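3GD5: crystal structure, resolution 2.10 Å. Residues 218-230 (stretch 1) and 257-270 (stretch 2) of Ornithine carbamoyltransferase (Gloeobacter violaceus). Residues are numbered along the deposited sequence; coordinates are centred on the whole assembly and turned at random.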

ATOM      1  N   ASP A 218     -16.667  27.007  29.855  1.00 57.09           N
ATOM      2  CA  ASP A 218     -18.077  27.005  29.451  1.00 57.75           C
ATOM      3  C   ASP A 218     -18.350  27.780  28.174  1.00 56.49           C
ATOM      4  O   ASP A 218     -18.063  28.975  28.085  1.00 57.52           O
ATOM      5  N   PRO A 219     -18.924  27.104  27.167  1.00 56.03           N
ATOM      6  CA  PRO A 219     -19.259  27.690  25.866  1.00 55.62           C
ATOM      7  C   PRO A 219     -20.470  28.628  25.902  1.00 54.61           C
ATOM      8  O   PRO A 219     -20.592  29.532  25.069  1.00 52.88           O
ATOM      9  N   PHE A 220     -21.371  28.407  26.856  1.00 54.69           N
ATOM     10  CA  PHE A 220     -22.543  29.263  26.978  1.00 55.61           C
ATOM     11  C   PHE A 220     -22.155  30.582  27.622  1.00 56.41           C
ATOM     12  O   PHE A 220     -22.854  31.582  27.484  1.00 57.17           O
ATOM     13  N   GLU A 221     -21.025  30.575  28.320  1.00 56.98           N
ATOM     14  CA  GLU A 221     -20.513  31.766  28.976  1.00 57.94           C
ATOM     15  C   GLU A 221     -19.856  32.633  27.909  1.00 57.61           C
ATOM     16  O   GLU A 221     -20.152  33.821  27.777  1.00 57.95           O
ATOM     17  N   ALA A 222     -18.970  32.009  27.139  1.00 56.40           N
ATOM     18  CA  ALA A 222     -18.242  32.690  26.076  1.00 55.23           C
ATOM     19  C   ALA A 222     -19.162  33.292  25.016  1.00 54.65           C
ATOM     20  O   ALA A 222     -18.917  34.397  24.521  1.00 54.00           O
ATOM     21  N   ALA A 223     -20.222  32.563  24.680  1.00 53.55           N
ATOM     22  CA  ALA A 223     -21.167  32.994  23.660  1.00 53.37           C
ATOM     23  C   ALA A 223     -22.066  34.160  24.064  1.00 54.64           C
ATOM     24  O   ALA A 223     -22.573  34.883  23.199  1.00 53.10           O
ATOM     25  N   ARG A 224     -22.273  34.353  25.362  1.00 56.05           N
ATOM     26  CA  ARG A 224     -23.142  35.436  25.796  1.00 57.16           C
ATOM     27  C   ARG A 224     -22.646  36.786  25.281  1.00 56.39           C
ATOM     28  O   ARG A 224     -21.508  37.189  25.546  1.00 55.42           O
ATOM     29  N   GLY A 225     -23.502  37.464  24.519  1.00 54.32           N
ATOM     30  CA  GLY A 225     -23.150  38.765  23.977  1.00 53.72           C
ATOM     31  C   GLY A 225     -22.197  38.772  22.792  1.00 53.28           C
ATOM     32  O   GLY A 225     -21.723  39.834  22.381  1.00 54.69           O
ATOM     33  N   ALA A 226     -21.906  37.603  22.230  1.00 50.74           N
ATOM     34  CA  ALA A 226     -20.994  37.536  21.092  1.00 47.44           C
ATOM     35  C   ALA A 226     -21.717  37.884  19.800  1.00 45.68           C
ATOM     36  O   ALA A 226     -22.893  37.570  19.637  1.00 45.18           O
ATOM     37  N   HIS A 227     -21.011  38.542  18.885  1.00 44.51           N
ATOM     38  CA  HIS A 227     -21.583  38.917  17.590  1.00 43.34           C
ATOM     39  C   HIS A 227     -21.194  37.843  16.582  1.00 41.92           C
ATOM     40  O   HIS A 227     -21.721  37.792  15.472  1.00 40.13           O
ATOM     41  N   ILE A 228     -20.263  36.986  16.990  1.00 41.43           N
ATOM     42  CA  ILE A 228     -19.761  35.932  16.127  1.00 40.57           C
ATOM     43  C   ILE A 228     -19.456  34.663  16.912  1.00 40.34           C
ATOM     44  O   ILE A 228     -18.684  34.688  17.867  1.00 40.23           O
ATOM     45  N   LEU A 229     -20.082  33.560  16.522  1.00 40.23           N
ATOM     46  CA  LEU A 229     -19.797  32.271  17.147  1.00 40.66           C
ATOM     47  C   LEU A 229     -18.927  31.523  16.124  1.00 38.34           C
ATOM     48  O   LEU A 229     -19.304  31.372  14.964  1.00 36.00           O
ATOM     49  N   TYR A 230     -17.764  31.068  16.567  1.00 38.48           N
ATOM     50  CA  TYR A 230     -16.811  30.402  15.692  1.00 38.35           C
ATOM     51  C   TYR A 230     -16.450  29.017  16.195  1.00 40.02           C
ATOM     52  O   TYR A 230     -16.260  28.806  17.393  1.00 39.85           O
ATOM     53  N   ALA A 257     -28.780  25.900  17.983  1.00 49.74           N
ATOM     54  CA  ALA A 257     -29.803  26.897  18.269  1.00 49.56           C
ATOM     55  C   ALA A 257     -29.672  27.477  19.675  1.00 49.74           C
ATOM     56  O   ALA A 257     -29.721  28.692  19.859  1.00 49.85           O
ATOM     57  N   ALA A 258     -29.500  26.606  20.663  1.00 50.10           N
ATOM     58  CA  ALA A 258     -29.378  27.043  22.048  1.00 51.79           C
ATOM     59  C   ALA A 258     -28.218  28.018  22.254  1.00 53.07           C
ATOM     60  O   ALA A 258     -28.402  29.105  22.810  1.00 53.36           O
ATOM     61  N   LEU A 259     -27.025  27.634  21.805  1.00 53.66           N
ATOM     62  CA  LEU A 259     -25.852  28.487  21.964  1.00 52.98           C
ATOM     63  C   LEU A 259     -26.062  29.827  21.273  1.00 53.20           C
ATOM     64  O   LEU A 259     -25.667  30.874  21.787  1.00 53.30           O
ATOM     65  N   LEU A 260     -26.686  29.782  20.102  1.00 53.82           N
ATOM     66  CA  LEU A 260     -26.973  30.981  19.322  1.00 55.26           C
ATOM     67  C   LEU A 260     -27.872  31.929  20.100  1.00 56.93           C
ATOM     68  O   LEU A 260     -27.694  33.148  20.082  1.00 56.89           O
ATOM     69  N   ASN A 261     -28.850  31.355  20.783  1.00 59.08           N
ATOM     70  CA  ASN A 261     -29.796  32.145  21.543  1.00 61.36           C
ATOM     71  C   ASN A 261     -29.143  32.931  22.678  1.00 61.44           C
ATOM     72  O   ASN A 261     -29.701  33.923  23.153  1.00 60.83           O
ATOM     73  N   CYS A 262     -27.957  32.493  23.096  1.00 61.06           N
ATOM     74  CA  CYS A 262     -27.229  33.142  24.183  1.00 60.77           C
ATOM     75  C   CYS A 262     -26.337  34.287  23.720  1.00 59.59           C
ATOM     76  O   CYS A 262     -25.762  34.997  24.540  1.00 60.12           O
ATOM     77  N   ALA A 263     -26.217  34.464  22.410  1.00 58.46           N
ATOM     78  CA  ALA A 263     -25.368  35.512  21.863  1.00 57.73           C
ATOM     79  C   ALA A 263     -26.181  36.731  21.439  1.00 58.21           C
ATOM     80  O   ALA A 263     -27.400  36.767  21.617  1.00 58.41           O
ATOM     81  N   ALA A 264     -25.503  37.731  20.881  1.00 57.27           N
ATOM     82  CA  ALA A 264     -26.176  38.938  20.418  1.00 57.37           C
ATOM     83  C   ALA A 264     -27.238  38.537  19.402  1.00 57.50           C
ATOM     84  O   ALA A 264     -27.223  37.418  18.888  1.00 56.85           O
ATOM     85  N   ALA A 265     -28.157  39.454  19.115  1.00 58.27           N
ATOM     86  CA  ALA A 265     -29.242  39.190  18.174  1.00 59.12           C
ATOM     87  C   ALA A 265     -28.766  39.170  16.731  1.00 59.60           C
ATOM     88  O   ALA A 265     -29.308  38.442  15.903  1.00 61.32           O
ATOM     89  N   GLU A 266     -27.755  39.975  16.427  1.00 59.89           N
ATOM     90  CA  GLU A 266     -27.221  40.034  15.070  1.00 59.94           C
ATOM     91  C   GLU A 266     -26.017  39.101  14.959  1.00 57.91           C
ATOM     92  O   GLU A 266     -25.142  39.304  14.122  1.00 57.58           O
ATOM     93  N   ALA A 267     -25.979  38.079  15.807  1.00 55.20           N
ATOM     94  CA  ALA A 267     -24.872  37.135  15.810  1.00 53.85           C
ATOM     95  C   ALA A 267     -24.705  36.379  14.498  1.00 52.71           C
ATOM     96  O   ALA A 267     -25.676  35.934  13.875  1.00 51.26           O
ATOM     97  N   ILE A 268     -23.446  36.234  14.102  1.00 51.98           N
ATOM     98  CA  ILE A 268     -23.061  35.534  12.886  1.00 49.65           C
ATOM     99  C   ILE A 268     -22.335  34.247  13.286  1.00 47.63           C
ATOM    100  O   ILE A 268     -21.713  34.188  14.351  1.00 46.93           O
ATOM    101  N   VAL A 269     -22.437  33.218  12.445  1.00 44.73           N
ATOM    102  CA  VAL A 269     -21.779  31.938  12.710  1.00 42.48           C
ATOM    103  C   VAL A 269     -20.708  31.646  11.659  1.00 40.98           C
ATOM    104  O   VAL A 269     -20.996  31.611  10.461  1.00 39.23           O
ATOM    105  N   LEU A 270     -19.474  31.442  12.114  1.00 37.94           N
ATOM    106  CA  LEU A 270     -18.361  31.146  11.214  1.00 38.16           C
ATOM    107  C   LEU A 270     -17.778  29.766  11.469  1.00 36.19           C
ATOM    108  O   LEU A 270     -17.743  29.291  12.605  1.00 37.20           O
TER

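Each stretch runs from a helix through a turn into a strand, and the two lie side by side, so the packing changes character along their length. At the helical end, Phe 220 (chi1 m) leaves its backbone sideways but brings its ring to the other helix. Leu 259, a t,p rotamer, sets CD1 over one ring face, 3.8 Å from Phe 220 CD2, while Cys 262 (chi1 m) meets the ring edge, with SG 3.4 Å from Phe 220 CD2. A flat ring suits this place, offering a face to the methyl and an edge to the sulfur. The same CD1 of Leu 259 is a bump in a hollow: besides the ring it touches Ala 223 CB at 3.4 Å and Pro 219 O at 3.3 Å. The small side chain of Ala 223, pointing toward the other stretch, leaves room for it.

Leu 229 (m,t) is the second large bump, with the greatest covered area of any residue here. It starts from the sheet face it shares with Val 269, and its end reaches back to the helix, where CD1 lies 4.0 Å from both Leu 259 CG and Leu 260 CD2, and to the loop after it, where CD2 lies 4.4 Å from Ala 263 CB. Long enough to reach from strand to helix and branched at its end, leucine suits this place.

Where the turns meet, the side chains are mostly small and the backbones lie close. Ala 264 N donates to Ala 226 O at 2.9 Å, and Ala 263 CB sits 3.3 Å from that oxygen. His 227 (m) has its ring edge near Glu 266, ND1 to OE1 3.5 Å.

On the other sheet face, Ile 228 CG2 packs against Ile 268 CG2 at 4.2 Å and Leu 270 CG at 3.9 Å. Tyr 230 (t) lays CD2 3.5 Å from Leu 270 CB, while its hydroxyl is hydrogen-bonded elsewhere in the structure.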

ATOM      1  CB  ASP A 218     -18.966  27.564  30.569  1.00 60.17           C
ATOM      2  CG  ASP A 218     -20.411  27.782  30.115  1.00 62.12           C
ATOM      3  OD1 ASP A 218     -21.014  26.854  29.534  1.00 62.21           O
ATOM      4  OD2 ASP A 218     -20.947  28.884  30.344  1.00 64.75           O
ATOM      5  CB  PRO A 219     -19.494  26.461  24.994  1.00 55.18           C
ATOM      6  CG  PRO A 219     -20.114  25.505  25.951  1.00 55.79           C
ATOM      7  CD  PRO A 219     -19.241  25.663  27.184  1.00 56.06           C
ATOM      8  CB  PHE A 220     -23.637  28.577  27.794  1.00 55.79           C
ATOM      9  CG  PHE A 220     -24.387  27.536  27.022  1.00 56.36           C
ATOM     10  CD1 PHE A 220     -24.006  26.200  27.073  1.00 56.31           C
ATOM     11  CD2 PHE A 220     -25.448  27.903  26.198  1.00 56.71           C
ATOM     12  CE1 PHE A 220     -24.669  25.241  26.313  1.00 55.63           C
ATOM     13  CE2 PHE A 220     -26.119  26.954  25.433  1.00 56.68           C
ATOM     14  CZ  PHE A 220     -25.727  25.617  25.491  1.00 56.29           C
ATOM     15  CB  GLU A 221     -19.474  31.375  30.028  1.00 60.15           C
ATOM     16  CG  GLU A 221     -19.020  32.522  30.909  1.00 64.45           C
ATOM     17  CD  GLU A 221     -20.149  33.064  31.774  1.00 67.93           C
ATOM     18  OE1 GLU A 221     -20.687  32.298  32.613  1.00 67.81           O
ATOM     19  OE2 GLU A 221     -20.499  34.255  31.610  1.00 68.28           O
ATOM     20  CB  ALA A 222     -17.263  31.714  25.423  1.00 55.00           C
ATOM     21  CB  ALA A 223     -22.028  31.807  23.220  1.00 53.20           C
ATOM     22  CB  ARG A 224     -23.263  35.460  27.324  1.00 61.55           C
ATOM     23  CG  ARG A 224     -24.414  36.344  27.816  1.00 66.55           C
ATOM     24  CD  ARG A 224     -24.867  36.026  29.247  1.00 70.85           C
ATOM     25  NE  ARG A 224     -23.927  36.481  30.273  1.00 74.57           N
ATOM     26  CZ  ARG A 224     -22.832  35.821  30.644  1.00 76.61           C
ATOM     27  NH1 ARG A 224     -22.522  34.661  30.075  1.00 76.75           N
ATOM     28  NH2 ARG A 224     -22.049  36.321  31.595  1.00 77.28           N
ATOM     29  CB  ALA A 226     -20.387  36.140  20.992  1.00 47.06           C
ATOM     30  CB  HIS A 227     -21.008  40.251  17.125  1.00 45.91           C
ATOM     31  CG  HIS A 227     -21.123  41.341  18.140  1.00 48.51           C
ATOM     32  ND1 HIS A 227     -22.250  42.123  18.271  1.00 50.74           N
ATOM     33  CD2 HIS A 227     -20.259  41.760  19.094  1.00 48.97           C
ATOM     34  CE1 HIS A 227     -22.076  42.977  19.263  1.00 51.77           C
ATOM     35  NE2 HIS A 227     -20.877  42.778  19.779  1.00 51.98           N
ATOM     36  CB  ILE A 228     -18.444  36.381  15.424  1.00 40.96           C
ATOM     37  CG1 ILE A 228     -18.656  37.708  14.702  1.00 38.17           C
ATOM     38  CG2 ILE A 228     -17.969  35.319  14.432  1.00 40.94           C
ATOM     39  CD1 ILE A 228     -17.632  38.770  15.098  1.00 39.88           C
ATOM     40  CB  LEU A 229     -21.086  31.504  17.438  1.00 42.56           C
ATOM     41  CG  LEU A 229     -21.977  32.134  18.513  1.00 44.20           C
ATOM     42  CD1 LEU A 229     -23.183  31.244  18.748  1.00 44.23           C
ATOM     43  CD2 LEU A 229     -21.189  32.312  19.811  1.00 44.79           C
ATOM     44  CB  TYR A 230     -15.538  31.250  15.613  1.00 37.31           C
ATOM     45  CG  TYR A 230     -14.630  30.971  14.435  1.00 37.01           C
ATOM     46  CD1 TYR A 230     -13.968  29.749  14.296  1.00 37.65           C
ATOM     47  CD2 TYR A 230     -14.402  31.954  13.473  1.00 36.51           C
ATOM     48  CE1 TYR A 230     -13.097  29.518  13.227  1.00 35.02           C
ATOM     49  CE2 TYR A 230     -13.542  31.737  12.408  1.00 37.03           C
ATOM     50  CZ  TYR A 230     -12.893  30.519  12.285  1.00 37.31           C
ATOM     51  OH  TYR A 230     -12.068  30.307  11.195  1.00 38.99           O
ATOM     52  CB  ALA A 257     -31.183  26.281  18.086  1.00 50.17           C
ATOM     53  CB  ALA A 258     -29.214  25.833  22.962  1.00 50.74           C
ATOM     54  CB  LEU A 259     -24.612  27.801  21.394  1.00 52.50           C
ATOM     55  CG  LEU A 259     -23.301  28.525  21.718  1.00 52.50           C
ATOM     56  CD1 LEU A 259     -23.117  28.566  23.224  1.00 53.80           C
ATOM     57  CD2 LEU A 259     -22.130  27.814  21.063  1.00 53.08           C
ATOM     58  CB  LEU A 260     -27.681  30.606  18.021  1.00 53.46           C
ATOM     59  CG  LEU A 260     -26.878  30.601  16.724  1.00 54.10           C
ATOM     60  CD1 LEU A 260     -27.775  30.165  15.576  1.00 52.96           C
ATOM     61  CD2 LEU A 260     -26.323  31.994  16.467  1.00 53.09           C
ATOM     62  CB  ASN A 261     -30.891  31.237  22.093  1.00 62.65           C
ATOM     63  CG  ASN A 261     -32.153  31.995  22.416  1.00 65.24           C
ATOM     64  OD1 ASN A 261     -32.751  32.627  21.538  1.00 64.99           O
ATOM     65  ND2 ASN A 261     -32.570  31.948  23.680  1.00 65.36           N
ATOM     66  CB  CYS A 262     -26.362  32.118  24.916  1.00 61.78           C
ATOM     67  SG  CYS A 262     -27.255  30.674  25.515  1.00 66.53           S
ATOM     68  CB  ALA A 263     -24.587  34.966  20.674  1.00 57.51           C
ATOM     69  CB  ALA A 264     -25.176  39.891  19.784  1.00 55.60           C
ATOM     70  CB  ALA A 265     -30.342  40.232  18.340  1.00 59.44           C
ATOM     71  CB  GLU A 266     -26.787  41.464  14.725  1.00 62.16           C
ATOM     72  CG  GLU A 266     -27.370  42.540  15.635  1.00 66.14           C
ATOM     73  CD  GLU A 266     -26.774  42.513  17.038  1.00 67.87           C
ATOM     74  OE1 GLU A 266     -25.544  42.725  17.168  1.00 69.65           O
ATOM     75  OE2 GLU A 266     -27.531  42.280  18.009  1.00 67.09           O
ATOM     76  CB  ALA A 267     -25.028  36.146  16.959  1.00 54.16           C
ATOM     77  CB  ILE A 268     -22.141  36.443  12.020  1.00 50.81           C
ATOM     78  CG1 ILE A 268     -22.967  37.091  10.907  1.00 51.02           C
ATOM     79  CG2 ILE A 268     -20.970  35.666  11.459  1.00 52.83           C
ATOM     80  CD1 ILE A 268     -24.086  37.961  11.412  1.00 50.09           C
ATOM     81  CB  VAL A 269     -22.786  30.762  12.714  1.00 42.97           C
ATOM     82  CG1 VAL A 269     -22.047  29.446  12.930  1.00 41.47           C
ATOM     83  CG2 VAL A 269     -23.821  30.962  13.812  1.00 42.77           C
ATOM     84  CB  LEU A 270     -17.237  32.185  11.364  1.00 36.43           C
ATOM     85  CG  LEU A 270     -17.524  33.637  10.968  1.00 36.94           C
ATOM     86  CD1 LEU A 270     -16.238  34.451  11.012  1.00 35.47           C
ATOM     87  CD2 LEU A 270     -18.125  33.675   9.576  1.00 36.91           C
TER